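Local coordinates for protein beta-glycosidase (Bacteroides caccae, PDB 6T2R) that probably hydrolyses internal beta-glycosidic bonds of mucin O-glycans, as an endo-acting glycoside hydrolase of family 16 from a human gut bacterium, at residues D64-E69 / Q91-G96; P124-L129 / V144-R149; N178-N183 / N204-F209. All blocks are in the same frame, centred on the assembly; numbering follows the deposited sequence.

Interaction 1: D64-E69 / Q91-G96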
loop_
_atom_site.group_PDB
_atom_site.type_symbol
_atom_site.label_atom_id
_atom_site.label_comp_id
_atom_site.label_asym_id
_atom_site.label_seq_id
_atom_site.Cartn_x
_atom_site.Cartn_y
_atom_site.Cartn_z
ATOM N N ASP A 64 15.028 7.185 10.938
ATOM C CA ASP A 64 15.948 6.366 11.775
ATOM C C ASP A 64 16.334 5.075 11.048
ATOM O O ASP A 64 15.434 4.264 10.754
ATOM C CB ASP A 64 15.335 6.018 13.138
ATOM C CG ASP A 64 16.425 5.670 14.121
ATOM O OD1 ASP A 64 17.309 4.847 13.748
ATOM O OD2 ASP A 64 16.424 6.267 15.219
ATOM N N ASP A 65 17.640 4.834 10.900
ATOM C CA ASP A 65 18.199 3.633 10.225
ATOM C C ASP A 65 17.727 2.355 10.918
ATOM O O ASP A 65 17.673 1.298 10.279
ATOM C CB ASP A 65 19.720 3.686 10.170
ATOM C CG ASP A 65 20.227 4.683 9.159
ATOM O OD1 ASP A 65 19.488 4.965 8.202
ATOM O OD2 ASP A 65 21.361 5.165 9.334
ATOM N N ARG A 66 17.364 2.437 12.175
ATOM C CA ARG A 66 16.915 1.237 12.915
ATOM C C ARG A 66 15.529 0.799 12.438
ATOM O O ARG A 66 15.049 -0.230 12.946
ATOM C CB ARG A 66 16.941 1.509 14.415
ATOM C CG ARG A 66 18.347 1.605 15.003
ATOM C CD ARG A 66 18.302 2.056 16.448
ATOM N NE ARG A 66 17.645 3.354 16.489
ATOM C CZ ARG A 66 17.187 3.986 17.582
ATOM N NH1 ARG A 66 17.298 3.458 18.793
ATOM N NH2 ARG A 66 16.609 5.170 17.458
ATOM N N CYS A 67 14.894 1.530 11.519
ATOM C CA CYS A 67 13.538 1.172 11.028
ATOM C C CYS A 67 13.616 0.465 9.656
ATOM O O CYS A 67 12.572 0.064 9.113
ATOM C CB CYS A 67 12.661 2.414 10.985
ATOM S SG CYS A 67 12.230 3.045 12.629
ATOM N N TYR A 68 14.813 0.323 9.101
ATOM C CA TYR A 68 15.050 -0.109 7.697
ATOM C C TYR A 68 16.159 -1.159 7.678
ATOM O O TYR A 68 17.121 -1.009 8.433
ATOM C CB TYR A 68 15.462 1.081 6.845
ATOM C CG TYR A 68 14.431 2.167 6.830
ATOM C CD1 TYR A 68 14.373 3.104 7.844
ATOM C CD2 TYR A 68 13.495 2.235 5.817
ATOM C CE1 TYR A 68 13.420 4.110 7.836
ATOM C CE2 TYR A 68 12.508 3.205 5.817
ATOM C CZ TYR A 68 12.482 4.156 6.814
ATOM O OH TYR A 68 11.542 5.137 6.777
ATOM N N GLU A 69 15.992 -2.209 6.881
ATOM C CA GLU A 69 17.043 -3.225 6.635
ATOM C C GLU A 69 16.870 -3.821 5.237
ATOM O O GLU A 69 15.735 -3.946 4.793
ATOM C CB GLU A 69 17.023 -4.275 7.733
ATOM C CG GLU A 69 18.293 -5.086 7.736
ATOM C CD GLU A 69 18.327 -6.217 8.744
ATOM O OE1 GLU A 69 19.212 -7.093 8.598
ATOM O OE2 GLU A 69 17.448 -6.230 9.655
ATOM N N GLN A 91 6.148 8.065 20.539
ATOM C CA GLN A 91 6.361 6.907 21.433
ATOM C C GLN A 91 6.984 5.749 20.650
ATOM O O GLN A 91 7.784 5.017 21.229
ATOM C CB GLN A 91 5.002 6.539 22.002
ATOM C CG GLN A 91 5.049 5.565 23.160
ATOM C CD GLN A 91 3.687 5.591 23.821
ATOM O OE1 GLN A 91 2.818 6.379 23.451
ATOM N NE2 GLN A 91 3.481 4.732 24.804
ATOM N N TYR A 92 6.644 5.622 19.366
ATOM C CA TYR A 92 7.078 4.508 18.490
ATOM C C TYR A 92 7.550 5.077 17.160
ATOM O O TYR A 92 7.047 6.144 16.751
ATOM C CB TYR A 92 5.929 3.530 18.290
ATOM C CG TYR A 92 5.377 3.000 19.577
ATOM C CD1 TYR A 92 6.022 1.981 20.241
ATOM C CD2 TYR A 92 4.204 3.486 20.124
ATOM C CE1 TYR A 92 5.543 1.467 21.434
ATOM C CE2 TYR A 92 3.695 2.968 21.308
ATOM C CZ TYR A 92 4.386 1.975 21.983
ATOM O OH TYR A 92 3.929 1.426 23.152
ATOM N N LEU A 93 8.510 4.391 16.544
ATOM C CA LEU A 93 9.135 4.737 15.240
ATOM C C LEU A 93 8.868 3.607 14.231
ATOM O O LEU A 93 9.082 2.404 14.592
ATOM C CB LEU A 93 10.635 4.920 15.432
ATOM C CG LEU A 93 11.032 6.013 16.412
ATOM C CD1 LEU A 93 12.550 6.070 16.537
ATOM C CD2 LEU A 93 10.461 7.367 15.974
ATOM N N THR A 94 8.423 3.957 13.018
ATOM C CA THR A 94 8.169 2.955 11.954
ATOM C C THR A 94 8.889 3.390 10.684
ATOM O O THR A 94 9.105 4.613 10.493
ATOM C CB THR A 94 6.670 2.737 11.687
ATOM O OG1 THR A 94 6.119 3.985 11.241
ATOM C CG2 THR A 94 5.939 2.184 12.890
ATOM N N GLY A 95 9.274 2.402 9.880
ATOM C CA GLY A 95 9.886 2.619 8.555
ATOM C C GLY A 95 8.830 2.492 7.473
ATOM O O GLY A 95 7.883 1.676 7.641
ATOM N N GLY A 96 8.972 3.303 6.427
ATOM C CA GLY A 96 8.117 3.327 5.233
ATOM C C GLY A 96 8.867 3.891 4.041
ATOM O O GLY A 96 9.764 4.736 4.246
#
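Cys67 packs on the backbone of Gly95 and on Leu93, where the two backbones come nearest. Its SG makes an apolar contact with Leu93 CB, Cys67 SG to Leu93 CB being 3.7 Å, while Cys67 CB stands 3.6 Å from Gly95 N. A chi1 of -70° sets the sulfur anti to the carbonyl carbon and turns it toward Leu93. The Tyr68 ring comes obliquely onto Gly95, and Tyr68 CZ can settle 3.5 Å from Gly95 CA because the glycine has no side chain to intervene. At the ring edge, Tyr68 OH lies near Gly96 O (3.1 Å), but it also hydrogen-bonds Ser62 O, so the bond to Gly96 is not certain. Beyond the sulfur, Leu93 CD1 reaches the paired charges of Asp64 and Arg66, 4.1 Å from Asp64 OD2. Arg66 grips this carboxylate side-on with NE and NH2, a salt bridge in the guanidinium plane but well above the carboxylate plane; Arg66 NE to Asp64 OD1 is 3.1 Å and almost straight. Arg66 N reaches Asp64 OD1 at 2.9 Å from the same face, closing an Asx turn at the start of the 3-10 segment 65-67. Arg66 NH1 continues to Asp83, and a sulfate ion lies beside Leu93. Strands 68-71 and 92-98 both pair antiparallel with strand 74-81, whose Ile80 touches both Arg66 and Leu93.

Interaction 2: P124-L129 / V144-R149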
loop_
_atom_site.group_PDB
_atom_site.type_symbol
_atom_site.label_atom_id
_atom_site.label_comp_id
_atom_site.label_asym_id
_atom_site.label_seq_id
_atom_site.Cartn_x
_atom_site.Cartn_y
_atom_site.Cartn_z
ATOM N N PRO A 124 0.734 -2.642 9.455
ATOM C CA PRO A 124 1.466 -2.414 8.207
ATOM C C PRO A 124 0.503 -2.322 7.012
ATOM O O PRO A 124 -0.476 -3.017 7.020
ATOM C CB PRO A 124 2.331 -3.663 8.063
ATOM C CG PRO A 124 1.528 -4.703 8.838
ATOM C CD PRO A 124 1.050 -3.949 10.050
ATOM N N ALA A 125 0.793 -1.435 6.067
ATOM C CA ALA A 125 -0.083 -1.139 4.920
ATOM C C ALA A 125 0.707 -1.144 3.618
ATOM O O ALA A 125 1.921 -0.835 3.616
ATOM C CB ALA A 125 -0.793 0.187 5.118
ATOM N N ILE A 126 0.016 -1.471 2.529
ATOM C CA ILE A 126 0.488 -1.313 1.122
ATOM C C ILE A 126 -0.626 -0.561 0.404
ATOM O O ILE A 126 -1.771 -1.032 0.419
ATOM C CB ILE A 126 0.757 -2.691 0.485
ATOM C CG1 ILE A 126 1.798 -3.480 1.283
ATOM C CG2 ILE A 126 1.132 -2.536 -0.978
ATOM C CD1 ILE A 126 1.928 -4.955 0.940
ATOM N N TRP A 127 -0.329 0.570 -0.211
ATOM C CA TRP A 127 -1.424 1.437 -0.661
ATOM C C TRP A 127 -0.923 2.469 -1.643
ATOM O O TRP A 127 0.317 2.652 -1.749
ATOM C CB TRP A 127 -2.106 2.040 0.564
ATOM C CG TRP A 127 -1.272 2.867 1.492
ATOM C CD1 TRP A 127 -0.178 2.498 2.229
ATOM C CD2 TRP A 127 -1.603 4.203 1.928
ATOM N NE1 TRP A 127 0.219 3.531 3.046
ATOM C CE2 TRP A 127 -0.628 4.585 2.874
ATOM C CE3 TRP A 127 -2.618 5.113 1.580
ATOM C CZ2 TRP A 127 -0.646 5.828 3.483
ATOM C CZ3 TRP A 127 -2.635 6.355 2.180
ATOM C CH2 TRP A 127 -1.659 6.692 3.120
ATOM N N THR A 128 -1.867 3.089 -2.349
ATOM C CA THR A 128 -1.575 4.111 -3.363
ATOM C C THR A 128 -2.448 5.349 -3.173
ATOM O O THR A 128 -3.576 5.252 -2.688
ATOM C CB THR A 128 -1.719 3.562 -4.785
ATOM O OG1 THR A 128 -3.112 3.491 -5.101
ATOM C CG2 THR A 128 -0.993 2.243 -4.948
ATOM N N LEU A 129 -1.847 6.470 -3.561
ATOM C CA LEU A 129 -2.370 7.851 -3.551
ATOM C C LEU A 129 -2.089 8.449 -4.923
ATOM O O LEU A 129 -1.257 7.927 -5.649
ATOM C CB LEU A 129 -1.671 8.628 -2.431
ATOM C CG LEU A 129 -2.142 8.269 -1.021
ATOM C CD1 LEU A 129 -1.389 9.086 -0.012
ATOM C CD2 LEU A 129 -3.649 8.457 -0.875
ATOM N N VAL A 144 -6.327 3.970 -2.397
ATOM C CA VAL A 144 -6.465 2.520 -2.657
ATOM C C VAL A 144 -5.571 1.788 -1.658
ATOM O O VAL A 144 -4.353 1.904 -1.733
ATOM C CB VAL A 144 -6.099 2.194 -4.107
ATOM C CG1 VAL A 144 -6.173 0.697 -4.385
ATOM C CG2 VAL A 144 -6.975 2.966 -5.079
ATOM N N ASP A 145 -6.189 1.058 -0.752
ATOM C CA ASP A 145 -5.488 0.242 0.267
ATOM C C ASP A 145 -5.360 -1.169 -0.297
ATOM O O ASP A 145 -6.354 -1.896 -0.315
ATOM C CB ASP A 145 -6.262 0.350 1.584
ATOM C CG ASP A 145 -6.329 1.784 2.086
ATOM O OD1 ASP A 145 -5.457 2.583 1.681
ATOM O OD2 ASP A 145 -7.242 2.092 2.865
ATOM N N ILE A 146 -4.186 -1.540 -0.778
ATOM C CA ILE A 146 -3.932 -2.915 -1.312
ATOM C C ILE A 146 -3.790 -3.901 -0.144
ATOM O O ILE A 146 -4.184 -5.068 -0.296
ATOM C CB ILE A 146 -2.700 -2.895 -2.225
ATOM C CG1 ILE A 146 -2.851 -1.820 -3.308
ATOM C CG2 ILE A 146 -2.452 -4.280 -2.791
ATOM C CD1 ILE A 146 -1.627 -1.536 -4.164
ATOM N N MET A 147 -3.291 -3.456 1.017
ATOM C CA MET A 147 -3.174 -4.325 2.220
ATOM C C MET A 147 -3.146 -3.473 3.494
ATOM O O MET A 147 -2.380 -2.503 3.557
ATOM C CB MET A 147 -1.892 -5.154 2.108
ATOM C CG MET A 147 -1.754 -6.288 3.095
ATOM S SD MET A 147 -1.321 -5.756 4.760
ATOM C CE MET A 147 0.338 -5.118 4.481
ATOM N N GLU A 148 -3.951 -3.859 4.478
ATOM C CA GLU A 148 -3.849 -3.446 5.893
ATOM C C GLU A 148 -4.005 -4.697 6.752
ATOM O O GLU A 148 -4.922 -5.445 6.479
ATOM C CB GLU A 148 -4.931 -2.418 6.140
ATOM C CG GLU A 148 -4.796 -1.268 5.165
ATOM C CD GLU A 148 -5.463 -0.023 5.639
ATOM O OE1 GLU A 148 -6.644 0.182 5.218
ATOM O OE2 GLU A 148 -4.824 0.696 6.427
ATOM N N ARG A 149 -3.058 -4.976 7.642
ATOM C CA ARG A 149 -3.139 -6.127 8.581
ATOM C C ARG A 149 -3.004 -5.606 10.025
ATOM O O ARG A 149 -1.926 -5.112 10.431
ATOM C CB ARG A 149 -2.122 -7.206 8.207
ATOM C CG ARG A 149 -2.533 -8.605 8.654
ATOM C CD ARG A 149 -2.575 -8.806 10.166
ATOM N NE ARG A 149 -1.206 -8.808 10.620
ATOM C CZ ARG A 149 -0.461 -9.903 10.771
ATOM N NH1 ARG A 149 -0.980 -11.107 10.625
ATOM N NH2 ARG A 149 0.814 -9.786 11.086
#
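Ile126 O is gripped by two successive backbone N-H groups. Met147 N meets Ile126 O in the carbonyl plane, on a lone pair, at 2.9 Å; Ile146 N is nearer to Ile126 O, at 2.7 Å, but its bond is bent to 123° and weak. Two residues thus face one, a classic beta bulge that shifts the antiparallel register by one. Ile126 N returns a bond to Met147 O at 2.8 Å within the bulge; beyond it Thr128 N bonds to Val144 O in regular pairing, also at 2.8 Å. On the face bearing Ile126 and Met147, the methionine chain, bent at chi2 and chi3, folds back so that Met147 CE meets Ile126 CG1 at 3.9 Å. Ile146 crosses Ile126 at about a right angle, and its CD1 reaches Thr128 CG2. The other face carries Ala125, Trp127, Asp145 and Glu148. There Trp127 and Asp145 lie side by side, Asp145 OD1 being 3.6 Å from Trp127 CB, with the indole and carboxylate planes 72° apart. Trp127 NE1 is anchored on Asp233. Glu143, Asp145 and Glu148 match the E-x-D-x-x-E signature of family 16, whose bulged strand bears the catalytic carboxylates in relatives, so this face probably lines the active-site cleft of the beta-jelly roll. Strand 125-130 also pairs with 228-233, strand 143-145 with 155-161, and Ile126, Ile146 and Met147 pack on Tyr190 of strand 187-195.

Interaction 3: N178-N183 / N204-F209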
loop_
_atom_site.group_PDB
_atom_site.type_symbol
_atom_site.label_atom_id
_atom_site.label_comp_id
_atom_site.label_asym_id
_atom_site.label_seq_id
_atom_site.Cartn_x
_atom_site.Cartn_y
_atom_site.Cartn_z
ATOM N N ASN A 178 -13.416 -4.960 1.919
ATOM C CA ASN A 178 -13.709 -6.357 2.302
ATOM C C ASN A 178 -12.439 -6.991 2.864
ATOM O O ASN A 178 -11.340 -6.671 2.395
ATOM C CB ASN A 178 -14.265 -7.136 1.101
ATOM C CG ASN A 178 -15.068 -8.344 1.525
ATOM O OD1 ASN A 178 -15.873 -8.225 2.414
ATOM N ND2 ASN A 178 -14.856 -9.490 0.897
ATOM N N THR A 179 -12.607 -7.928 3.787
ATOM C CA THR A 179 -11.519 -8.752 4.351
ATOM C C THR A 179 -11.450 -10.084 3.626
ATOM O O THR A 179 -12.421 -10.499 3.015
ATOM C CB THR A 179 -11.686 -8.996 5.852
ATOM O OG1 THR A 179 -12.858 -9.787 5.961
ATOM C CG2 THR A 179 -11.802 -7.730 6.658
ATOM N N ILE A 180 -10.266 -10.661 3.634
ATOM C CA ILE A 180 -9.970 -11.994 3.070
ATOM C C ILE A 180 -8.881 -12.619 3.943
ATOM O O ILE A 180 -8.030 -11.917 4.497
ATOM C CB ILE A 180 -9.606 -11.873 1.579
ATOM C CG1 ILE A 180 -9.419 -13.248 0.938
ATOM C CG2 ILE A 180 -8.400 -10.973 1.351
ATOM C CD1 ILE A 180 -9.689 -13.275 -0.536
ATOM N N PRO A 181 -8.958 -13.935 4.213
ATOM C CA PRO A 181 -7.947 -14.598 5.026
ATOM C C PRO A 181 -6.607 -14.613 4.291
ATOM O O PRO A 181 -6.618 -14.646 3.047
ATOM C CB PRO A 181 -8.464 -16.041 5.241
ATOM C CG PRO A 181 -9.942 -15.984 4.843
ATOM C CD PRO A 181 -10.055 -14.843 3.845
ATOM N N ILE A 182 -5.537 -14.672 5.086
ATOM C CA ILE A 182 -4.143 -14.875 4.610
ATOM C C ILE A 182 -3.505 -16.062 5.345
ATOM O O ILE A 182 -4.049 -16.517 6.354
ATOM C CB ILE A 182 -3.326 -13.579 4.806
ATOM C CG1 ILE A 182 -3.203 -13.203 6.280
ATOM C CG2 ILE A 182 -3.925 -12.430 3.991
ATOM C CD1 ILE A 182 -2.091 -12.232 6.546
ATOM N N ASN A 183 -2.359 -16.517 4.849
ATOM C CA ASN A 183 -1.435 -17.409 5.588
ATOM C C ASN A 183 -0.529 -16.492 6.389
ATOM O O ASN A 183 0.434 -15.978 5.853
ATOM C CB ASN A 183 -0.664 -18.313 4.624
ATOM C CG ASN A 183 -1.594 -19.080 3.719
ATOM O OD1 ASN A 183 -1.530 -18.948 2.504
ATOM N ND2 ASN A 183 -2.508 -19.823 4.312
ATOM N N ASN A 204 -3.101 -13.519 -3.132
ATOM C CA ASN A 204 -2.573 -14.752 -3.777
ATOM C C ASN A 204 -3.375 -15.105 -5.034
ATOM O O ASN A 204 -3.611 -16.265 -5.235
ATOM C CB ASN A 204 -2.563 -15.895 -2.750
ATOM C CG ASN A 204 -1.775 -15.493 -1.521
ATOM O OD1 ASN A 204 -0.739 -14.853 -1.654
ATOM N ND2 ASN A 204 -2.265 -15.800 -0.332
ATOM N N GLY A 205 -3.840 -14.154 -5.838
ATOM C CA GLY A 205 -4.556 -14.518 -7.079
ATOM C C GLY A 205 -6.032 -14.862 -6.879
ATOM O O GLY A 205 -6.740 -14.899 -7.877
ATOM N N LYS A 206 -6.499 -14.993 -5.640
ATOM C CA LYS A 206 -7.923 -15.080 -5.269
ATOM C C LYS A 206 -8.534 -13.668 -5.279
ATOM O O LYS A 206 -7.963 -12.745 -4.692
ATOM C CB LYS A 206 -8.015 -15.775 -3.909
ATOM C CG LYS A 206 -9.419 -16.004 -3.357
ATOM C CD LYS A 206 -10.108 -17.311 -3.759
ATOM C CE LYS A 206 -11.356 -17.116 -4.605
ATOM N NZ LYS A 206 -11.740 -18.353 -5.337
ATOM N N ARG A 207 -9.679 -13.502 -5.937
ATOM C CA ARG A 207 -10.438 -12.233 -5.956
ATOM C C ARG A 207 -11.044 -12.032 -4.568
ATOM O O ARG A 207 -11.752 -12.930 -4.108
ATOM C CB ARG A 207 -11.540 -12.250 -7.023
ATOM C CG ARG A 207 -12.521 -11.084 -6.891
ATOM C CD ARG A 207 -13.374 -10.750 -8.117
ATOM N NE ARG A 207 -13.731 -11.894 -8.953
ATOM C CZ ARG A 207 -14.632 -12.813 -8.640
ATOM N NH1 ARG A 207 -15.294 -12.729 -7.495
ATOM N NH2 ARG A 207 -14.861 -13.815 -9.475
ATOM N N ASN A 208 -10.780 -10.882 -3.955
ATOM C CA ASN A 208 -11.373 -10.431 -2.675
ATOM C C ASN A 208 -12.705 -9.761 -3.025
ATOM O O ASN A 208 -13.741 -10.232 -2.594
ATOM C CB ASN A 208 -10.443 -9.497 -1.887
ATOM C CG ASN A 208 -11.019 -9.085 -0.541
ATOM O OD1 ASN A 208 -12.145 -9.437 -0.239
ATOM N ND2 ASN A 208 -10.297 -8.303 0.253
ATOM N N PHE A 209 -12.666 -8.656 -3.747
ATOM C CA PHE A 209 -13.886 -7.900 -4.073
ATOM C C PHE A 209 -13.572 -6.951 -5.208
ATOM O O PHE A 209 -12.360 -6.788 -5.528
ATOM C CB PHE A 209 -14.448 -7.162 -2.860
ATOM C CG PHE A 209 -13.848 -5.811 -2.576
ATOM C CD1 PHE A 209 -12.603 -5.701 -1.983
ATOM C CD2 PHE A 209 -14.583 -4.658 -2.780
ATOM C CE1 PHE A 209 -12.093 -4.458 -1.657
ATOM C CE2 PHE A 209 -14.068 -3.404 -2.460
ATOM C CZ PHE A 209 -12.819 -3.308 -1.900
#
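Asn204 begins the contact loosely, Asn204 ND2 lying 4.3 Å from Asn183 OD1; its amide is spent on Asn188 and on the backbone N of Val189. With Gly205 it forms a two-residue turn of type I' geometry, which sends the chain back into strand 206-212. Lys206 then offers the aliphatic start of its side chain, Lys206 CG lying 3.9 Å from Ile180 CD1, before its bends carry the amine away. Segments 178-181 and 206-209 run roughly antiparallel, at 152°, their axes approaching to 6.9 Å, but their strands are not partners in a sheet: 177-181 pairs with 155-161, and 206-212 closes a beta hairpin with 198-203. Side chains therefore join them. Asn208 does most of this, extended with CG anti to the backbone N (chi1 -177°), which puts its amide up against Asn178. Asn208 OD1 accepts from Asn178 ND2 at 2.9 Å, the donor almost in line with the Asn208 C=O bond, and Asn208 ND2 gives to Asn178 O, also at 2.9 Å, from 63° above that carbonyl's plane. A second bond from Asn208 ND2, to Gln158 OE1, fixes the rotation of the amide. Ile180 runs alongside, pointing the other way, with Ile180 CG2 3.5 Å from Asn208 ND2. Asn178 N sits over one face of the Phe209 ring, offset toward the rim, and Asn178 CB is 3.8 Å from Phe209 CD1. The ring also meets Phe201, planes nearly parallel.

How the interactions relate
Interaction 2 is the core contact, near the centre of the chain and wholly buried, and it alone is true strand pairing, with backbone bonds and a bulge. Interaction 1, its centre about 18 Å from that of interaction 2, is buried but peripheral; there the sulfur and ring of one segment pack on the leucine and glycines of the other, with charged groups alongside. Interaction 3 lies at the surface and relies on asparagine amides, one bonding to a backbone carbonyl. Interactions 2 and 3 touch, Arg149 CG being 4.2 Å from Ile182 CD1, and Gln158 bridges them by also bonding Ile146 O. Strand 228-233 pairs with both 92-98 and 125-130, linking interactions 1 and 2.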